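Local coordinates for alpha-pyrone synthesis polyketide synthase-like Pks18 (Mycobacterium tuberculosis, PDB 1TED), which probably extends medium- and long-chain aliphatic acyl-CoA starters with malonyl-CoA to make tri- and tetraketide alpha-pyrones, as a homodimeric type III polyketide synthase, at residues A209-D214 against V219-F224; G263-V268 against T274-E279. One frame throughout, in Å; residues are numbered along the deposited sequence.

Contact 1. Residues A209-D214 against V219-F224. With MYR (myristic acid), chain E.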
loop_
_atom_site.group_PDB
_atom_site.type_symbol
_atom_site.label_atom_id
_atom_site.label_comp_id
_atom_site.label_asym_id
_atom_site.label_seq_id
_atom_site.Cartn_x
_atom_site.Cartn_y
_atom_site.Cartn_z
ATOM N N ALA A 209 3.547 -3.702 21.458
ATOM C CA ALA A 209 3.559 -4.645 22.584
ATOM C C ALA A 209 2.314 -4.503 23.468
ATOM O O ALA A 209 1.913 -3.391 23.825
ATOM C CB ALA A 209 4.809 -4.433 23.417
ATOM N N VAL A 210 1.712 -5.632 23.831
ATOM C CA VAL A 210 0.513 -5.617 24.666
ATOM C C VAL A 210 0.554 -6.675 25.773
ATOM O O VAL A 210 0.037 -6.456 26.871
ATOM C CB VAL A 210 -0.754 -5.821 23.795
ATOM C CG1 VAL A 210 -1.962 -6.007 24.670
ATOM C CG2 VAL A 210 -0.966 -4.607 22.902
ATOM N N PHE A 211 1.170 -7.815 25.471
ATOM C CA PHE A 211 1.308 -8.927 26.409
ATOM C C PHE A 211 -0.035 -9.491 26.866
ATOM O O PHE A 211 -0.394 -9.407 28.037
ATOM C CB PHE A 211 2.146 -8.490 27.620
ATOM C CG PHE A 211 3.568 -8.109 27.269
ATOM C CD1 PHE A 211 4.528 -9.087 27.033
ATOM C CD2 PHE A 211 3.938 -6.771 27.152
ATOM C CE1 PHE A 211 5.834 -8.741 26.684
ATOM C CE2 PHE A 211 5.244 -6.418 26.802
ATOM C CZ PHE A 211 6.192 -7.408 26.569
ATOM N N ALA A 212 -0.777 -10.068 25.924
ATOM C CA ALA A 212 -2.077 -10.673 26.214
ATOM C C ALA A 212 -1.884 -12.125 26.696
ATOM O O ALA A 212 -0.781 -12.668 26.619
ATOM C CB ALA A 212 -2.958 -10.632 24.966
ATOM N N ASP A 213 -2.962 -12.745 27.171
ATOM C CA ASP A 213 -2.928 -14.110 27.707
ATOM C C ASP A 213 -2.767 -15.300 26.764
ATOM O O ASP A 213 -2.128 -16.283 27.133
ATOM C CB ASP A 213 -4.180 -14.386 28.551
ATOM C CG ASP A 213 -4.289 -13.489 29.767
ATOM O OD1 ASP A 213 -3.234 -13.093 30.322
ATOM O OD2 ASP A 213 -5.439 -13.196 30.176
ATOM N N ASP A 214 -3.360 -15.238 25.576
ATOM C CA ASP A 214 -3.302 -16.356 24.630
ATOM C C ASP A 214 -1.909 -16.745 24.095
ATOM O O ASP A 214 -0.999 -15.912 24.057
ATOM C CB ASP A 214 -4.255 -16.085 23.455
ATOM C CG ASP A 214 -3.940 -14.791 22.728
ATOM O OD1 ASP A 214 -4.280 -13.703 23.251
ATOM O OD2 ASP A 214 -3.344 -14.866 21.636
ATOM N N VAL A 219 3.426 -16.064 21.819
ATOM C CA VAL A 219 4.333 -16.515 20.771
ATOM C C VAL A 219 4.845 -15.347 19.925
ATOM O O VAL A 219 6.039 -15.246 19.646
ATOM C CB VAL A 219 3.641 -17.555 19.849
ATOM C CG1 VAL A 219 4.491 -17.805 18.602
ATOM C CG2 VAL A 219 3.431 -18.856 20.612
ATOM N N ILE A 220 3.931 -14.477 19.512
ATOM C CA ILE A 220 4.287 -13.313 18.711
ATOM C C ILE A 220 5.251 -12.413 19.490
ATOM O O ILE A 220 6.242 -11.924 18.949
ATOM C CB ILE A 220 3.004 -12.519 18.323
ATOM C CG1 ILE A 220 2.727 -12.683 16.837
ATOM C CG2 ILE A 220 3.130 -11.068 18.688
ATOM C CD1 ILE A 220 2.345 -14.080 16.446
ATOM N N HIS A 221 4.962 -12.213 20.769
ATOM C CA HIS A 221 5.797 -11.366 21.599
ATOM C C HIS A 221 7.151 -11.981 21.907
ATOM O O HIS A 221 8.051 -11.301 22.399
ATOM C CB HIS A 221 5.064 -11.016 22.891
ATOM C CG HIS A 221 3.977 -10.004 22.707
ATOM N ND1 HIS A 221 3.950 -8.806 23.393
ATOM C CD2 HIS A 221 2.873 -10.010 21.924
ATOM C CE1 HIS A 221 2.877 -8.123 23.039
ATOM N NE2 HIS A 221 2.207 -8.830 22.150
ATOM N N SER A 222 7.309 -13.265 21.612
ATOM C CA SER A 222 8.586 -13.916 21.863
ATOM C C SER A 222 9.374 -13.970 20.559
ATOM O O SER A 222 10.584 -14.213 20.567
ATOM C CB SER A 222 8.382 -15.344 22.398
ATOM O OG SER A 222 8.092 -16.262 21.353
ATOM N N LEU A 223 8.694 -13.722 19.442
ATOM C CA LEU A 223 9.347 -13.789 18.135
ATOM C C LEU A 223 9.601 -12.485 17.377
ATOM O O LEU A 223 10.643 -12.326 16.747
ATOM C CB LEU A 223 8.555 -14.721 17.208
ATOM C CG LEU A 223 8.483 -16.214 17.535
ATOM C CD1 LEU A 223 7.681 -16.917 16.453
ATOM C CD2 LEU A 223 9.887 -16.800 17.618
ATOM N N PHE A 224 8.653 -11.559 17.437
ATOM C CA PHE A 224 8.766 -10.313 16.691
ATOM C C PHE A 224 9.766 -9.264 17.201
ATOM O O PHE A 224 9.869 -8.999 18.393
ATOM C CB PHE A 224 7.367 -9.711 16.538
ATOM C CG PHE A 224 6.420 -10.575 15.741
ATOM C CD1 PHE A 224 6.749 -11.891 15.414
ATOM C CD2 PHE A 224 5.199 -10.073 15.305
ATOM C CE1 PHE A 224 5.877 -12.692 14.663
ATOM C CE2 PHE A 224 4.315 -10.871 14.545
ATOM C CZ PHE A 224 4.657 -12.178 14.227
HETATM C C1 MYR E . 8.808 -8.222 24.073
HETATM O O1 MYR E . 9.998 -8.189 24.377
HETATM O O2 MYR E . 8.088 -9.102 24.549
HETATM C C2 MYR E . 8.222 -7.182 23.116
HETATM C C3 MYR E . 7.814 -7.827 21.790
HETATM C C4 MYR E . 7.257 -6.783 20.818
HETATM C C5 MYR E . 6.803 -7.425 19.506
HETATM C C6 MYR E . 5.616 -8.374 19.697
HETATM C C7 MYR E . 4.323 -7.641 20.068
HETATM C C8 MYR E . 3.795 -6.777 18.921
HETATM C C9 MYR E . 3.409 -7.624 17.706
HETATM C C10 MYR E . 3.021 -6.733 16.525
HETATM C C11 MYR E . 2.696 -7.575 15.290
HETATM C C12 MYR E . 2.360 -6.687 14.091
HETATM C C13 MYR E . 2.112 -7.541 12.846
HETATM C C14 MYR E . 1.813 -6.667 11.627
#

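Contact 2. Residues G263-V268 against T274-E279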
loop_
_atom_site.group_PDB
_atom_site.type_symbol
_atom_site.label_atom_id
_atom_site.label_comp_id
_atom_site.label_asym_id
_atom_site.label_seq_id
_atom_site.Cartn_x
_atom_site.Cartn_y
_atom_site.Cartn_z
ATOM N N GLY A 263 -4.393 -18.605 7.720
ATOM C CA GLY A 263 -2.980 -18.776 8.026
ATOM C C GLY A 263 -2.291 -17.605 8.704
ATOM O O GLY A 263 -1.718 -17.762 9.787
ATOM N N ILE A 264 -2.322 -16.438 8.060
ATOM C CA ILE A 264 -1.699 -15.230 8.600
ATOM C C ILE A 264 -2.747 -14.126 8.635
ATOM O O ILE A 264 -3.154 -13.611 7.592
ATOM C CB ILE A 264 -0.498 -14.765 7.725
ATOM C CG1 ILE A 264 0.581 -15.848 7.708
ATOM C CG2 ILE A 264 0.065 -13.436 8.258
ATOM C CD1 ILE A 264 1.700 -15.611 6.711
ATOM N N VAL A 265 -3.189 -13.771 9.835
ATOM C CA VAL A 265 -4.201 -12.746 9.983
ATOM C C VAL A 265 -3.661 -11.500 10.661
ATOM O O VAL A 265 -3.098 -11.561 11.753
ATOM C CB VAL A 265 -5.402 -13.286 10.778
ATOM C CG1 VAL A 265 -6.397 -12.185 11.051
ATOM C CG2 VAL A 265 -6.070 -14.384 9.995
ATOM N N LEU A 266 -3.836 -10.362 9.997
ATOM C CA LEU A 266 -3.377 -9.090 10.536
ATOM C C LEU A 266 -4.593 -8.230 10.839
ATOM O O LEU A 266 -5.569 -8.238 10.095
ATOM C CB LEU A 266 -2.465 -8.373 9.533
ATOM C CG LEU A 266 -1.266 -9.191 9.046
ATOM C CD1 LEU A 266 -0.399 -8.327 8.120
ATOM C CD2 LEU A 266 -0.464 -9.683 10.240
ATOM N N GLY A 267 -4.534 -7.495 11.939
ATOM C CA GLY A 267 -5.661 -6.661 12.304
ATOM C C GLY A 267 -5.246 -5.497 13.170
ATOM O O GLY A 267 -4.114 -5.442 13.647
ATOM N N VAL A 268 -6.164 -4.564 13.380
ATOM C CA VAL A 268 -5.877 -3.403 14.199
ATOM C C VAL A 268 -6.735 -3.435 15.462
ATOM O O VAL A 268 -7.960 -3.382 15.377
ATOM C CB VAL A 268 -6.173 -2.088 13.414
ATOM C CG1 VAL A 268 -5.922 -0.882 14.307
ATOM C CG2 VAL A 268 -5.306 -2.011 12.153
ATOM N N THR A 274 -1.915 -6.281 15.561
ATOM C CA THR A 274 -1.605 -7.633 15.964
ATOM C C THR A 274 -1.564 -8.571 14.763
ATOM O O THR A 274 -2.029 -8.228 13.677
ATOM C CB THR A 274 -2.654 -8.140 16.963
ATOM O OG1 THR A 274 -2.192 -9.356 17.560
ATOM C CG2 THR A 274 -3.980 -8.392 16.255
ATOM N N CYS A 275 -0.991 -9.751 14.971
ATOM C CA CYS A 275 -0.897 -10.774 13.938
ATOM C C CYS A 275 -1.335 -12.096 14.562
ATOM O O CYS A 275 -0.796 -12.511 15.587
ATOM C CB CYS A 275 0.539 -10.894 13.431
ATOM S SG CYS A 275 0.856 -12.344 12.376
ATOM N N GLU A 276 -2.324 -12.744 13.960
ATOM C CA GLU A 276 -2.812 -14.024 14.470
ATOM C C GLU A 276 -2.404 -15.131 13.500
ATOM O O GLU A 276 -2.815 -15.132 12.336
ATOM C CB GLU A 276 -4.340 -13.992 14.632
ATOM C CG GLU A 276 -4.821 -12.939 15.628
ATOM C CD GLU A 276 -6.286 -12.586 15.444
ATOM O OE1 GLU A 276 -6.842 -12.916 14.370
ATOM O OE2 GLU A 276 -6.877 -11.969 16.358
ATOM N N LEU A 277 -1.580 -16.055 13.997
ATOM C CA LEU A 277 -1.077 -17.180 13.213
ATOM C C LEU A 277 -1.819 -18.473 13.541
ATOM O O LEU A 277 -2.131 -18.751 14.704
ATOM C CB LEU A 277 0.416 -17.361 13.475
ATOM C CG LEU A 277 1.266 -16.120 13.193
ATOM C CD1 LEU A 277 2.684 -16.341 13.674
ATOM C CD2 LEU A 277 1.235 -15.813 11.703
ATOM N N SER A 278 -2.098 -19.256 12.508
ATOM C CA SER A 278 -2.805 -20.518 12.659
ATOM C C SER A 278 -1.865 -21.674 13.005
ATOM O O SER A 278 -0.683 -21.663 12.640
ATOM C CB SER A 278 -3.550 -20.841 11.364
ATOM O OG SER A 278 -3.882 -22.217 11.295
ATOM N N GLU A 279 -2.394 -22.670 13.713
ATOM C CA GLU A 279 -1.604 -23.839 14.081
ATOM C C GLU A 279 -1.239 -24.562 12.782
ATOM O O GLU A 279 -0.207 -25.225 12.693
ATOM C CB GLU A 279 -2.421 -24.770 14.996
ATOM C CG GLU A 279 -2.859 -24.144 16.328
ATOM C CD GLU A 279 -1.710 -23.951 17.330
ATOM O OE1 GLU A 279 -0.525 -23.971 16.904
ATOM O OE2 GLU A 279 -2.000 -23.769 18.541
#

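Contact 1. Residues A209-D214 against V219-F224
His221 turns an edge of its imidazole toward the face of Phe211, an edge-to-face aromatic pair with ring centroids 4.8 Å apart and planes inclined at 55°. His221 ND1 does the touching, 3.7 Å from Phe211 CD1 and over the rim of the phenyl ring rather than its middle. The imidazole reaches out from helix 215-223, with CG anti to the carbonyl carbon (chi1 -74°), and Ala209 CA lies 3.6 Å from His221 CE1. One face of the imidazole also carries the bound myristic acid, whose C7 sits over the ring centre, 3.2 Å from His221 NE2. Ring pair, Ala209 and fatty chain, all gathered round one imidazole, make the tight part of the contact. The fatty chain continues past Ile220, with CG2 3.6 Å from MYR C9, and then past Phe224, which offers its ring edge: Phe224 CD2 is 3.5 Å from MYR C11. At the other end, the carboxyl group of the fatty acid lies beside Phe211, obliquely to its ring.

Beyond Phe211, whose backbone takes a left-handed bend (phi 61°), side-chain packing between the two segments gives out and polar bonds to Asp217 take over. Ala212 N is hydrogen-bonded to Asp217 OD2, and Asp214, the N-cap of the helix, accepts from Asp217 N through its OD2. Asp213 and Asp214 are exposed to solvent. Arg81 donates to the backbone oxygens of both His221 and Phe224. Loop and helix together thus form part of the wall of the acyl-binding tunnel in this thiolase-fold enzyme, with His221 placed against the ligand in a way consistent with its inferred role as the substrate-binding histidine of the chalcone synthase family.

Contact 2. Residues G263-V268 against T274-E279
The carboxylate of Glu276 is the flat side-chain group that meets the opposite strand: its OE1 lies 3.4 Å from Val265 CG1, and the two side chains pass at a slant to one another. Val265 presents that methyl because CG1 is anti to the backbone N (chi1 174°). Thr274 shares this face of the two-stranded sheet, opposite Gly267, which has no side chain; Thr274 CG2 rests near Gly267 O. The second subunit covers this side: its Arg103 packs on Val265 and Thr274 and makes a long, weak ion pair with Glu276.

The backbone is an antiparallel beta hairpin with strands at 155°, and it supplies part of the wall of the substrate-binding tunnel. Val265 and Glu276 form a hydrogen-bonded pair, with Val265 N to Glu276 O at 2.9 Å and Glu276 N returning a bond to Val265 O. Gly267 and Thr274 form the next such pair, Thr274 N to Gly267 O at 3.0 Å. At the open end, Ser278 N donates one hydrogen bond to Gly263 O, 3.1 Å. Ser278 OG accepts from Asn280 N, at the turn into the following helix.

Between these rungs sit the non-hydrogen-bonded pairs, Leu266 with Cys275 and Ile264 with Leu277, whose side chains make up the other, apolar face. A CA-H...O contact from Cys275 CA to Val265 O, 3.2 Å, lies alongside the conventional bonds. Ile264 and Leu277 run next to each other in the same direction off the sheet, and Ile264 CG1 is 4.0 Å from Leu277 CD2. Leu266 CD2 comes within 3.6 Å of Cys275 CB and also touches the sulfur, and on this face both Leu266 and Cys275 touch the bound myristic acid.

How the contacts relate
Coming from the N terminus, the chain leaves strand 196-204 and enters the loop that holds 209-214. Contact 1 closes a short excursion there, since only four helical residues separate its segments. The chain then runs through strands 226-236 and 247-256 of the large mixed sheet before contact 2 closes the hairpin 264-269/272-277. The two contacts follow in series, neither nested nor crossed. In space their centres are 12 Å apart and they touch: Ile220 CD1 meets Leu277 CD1 at 3.6 Å, and Phe224 packs on Cys275. Helix 215-223, in the N-terminal chalcone synthase region, thereby meets a hairpin in the C-terminal one, and the myristic acid touches both.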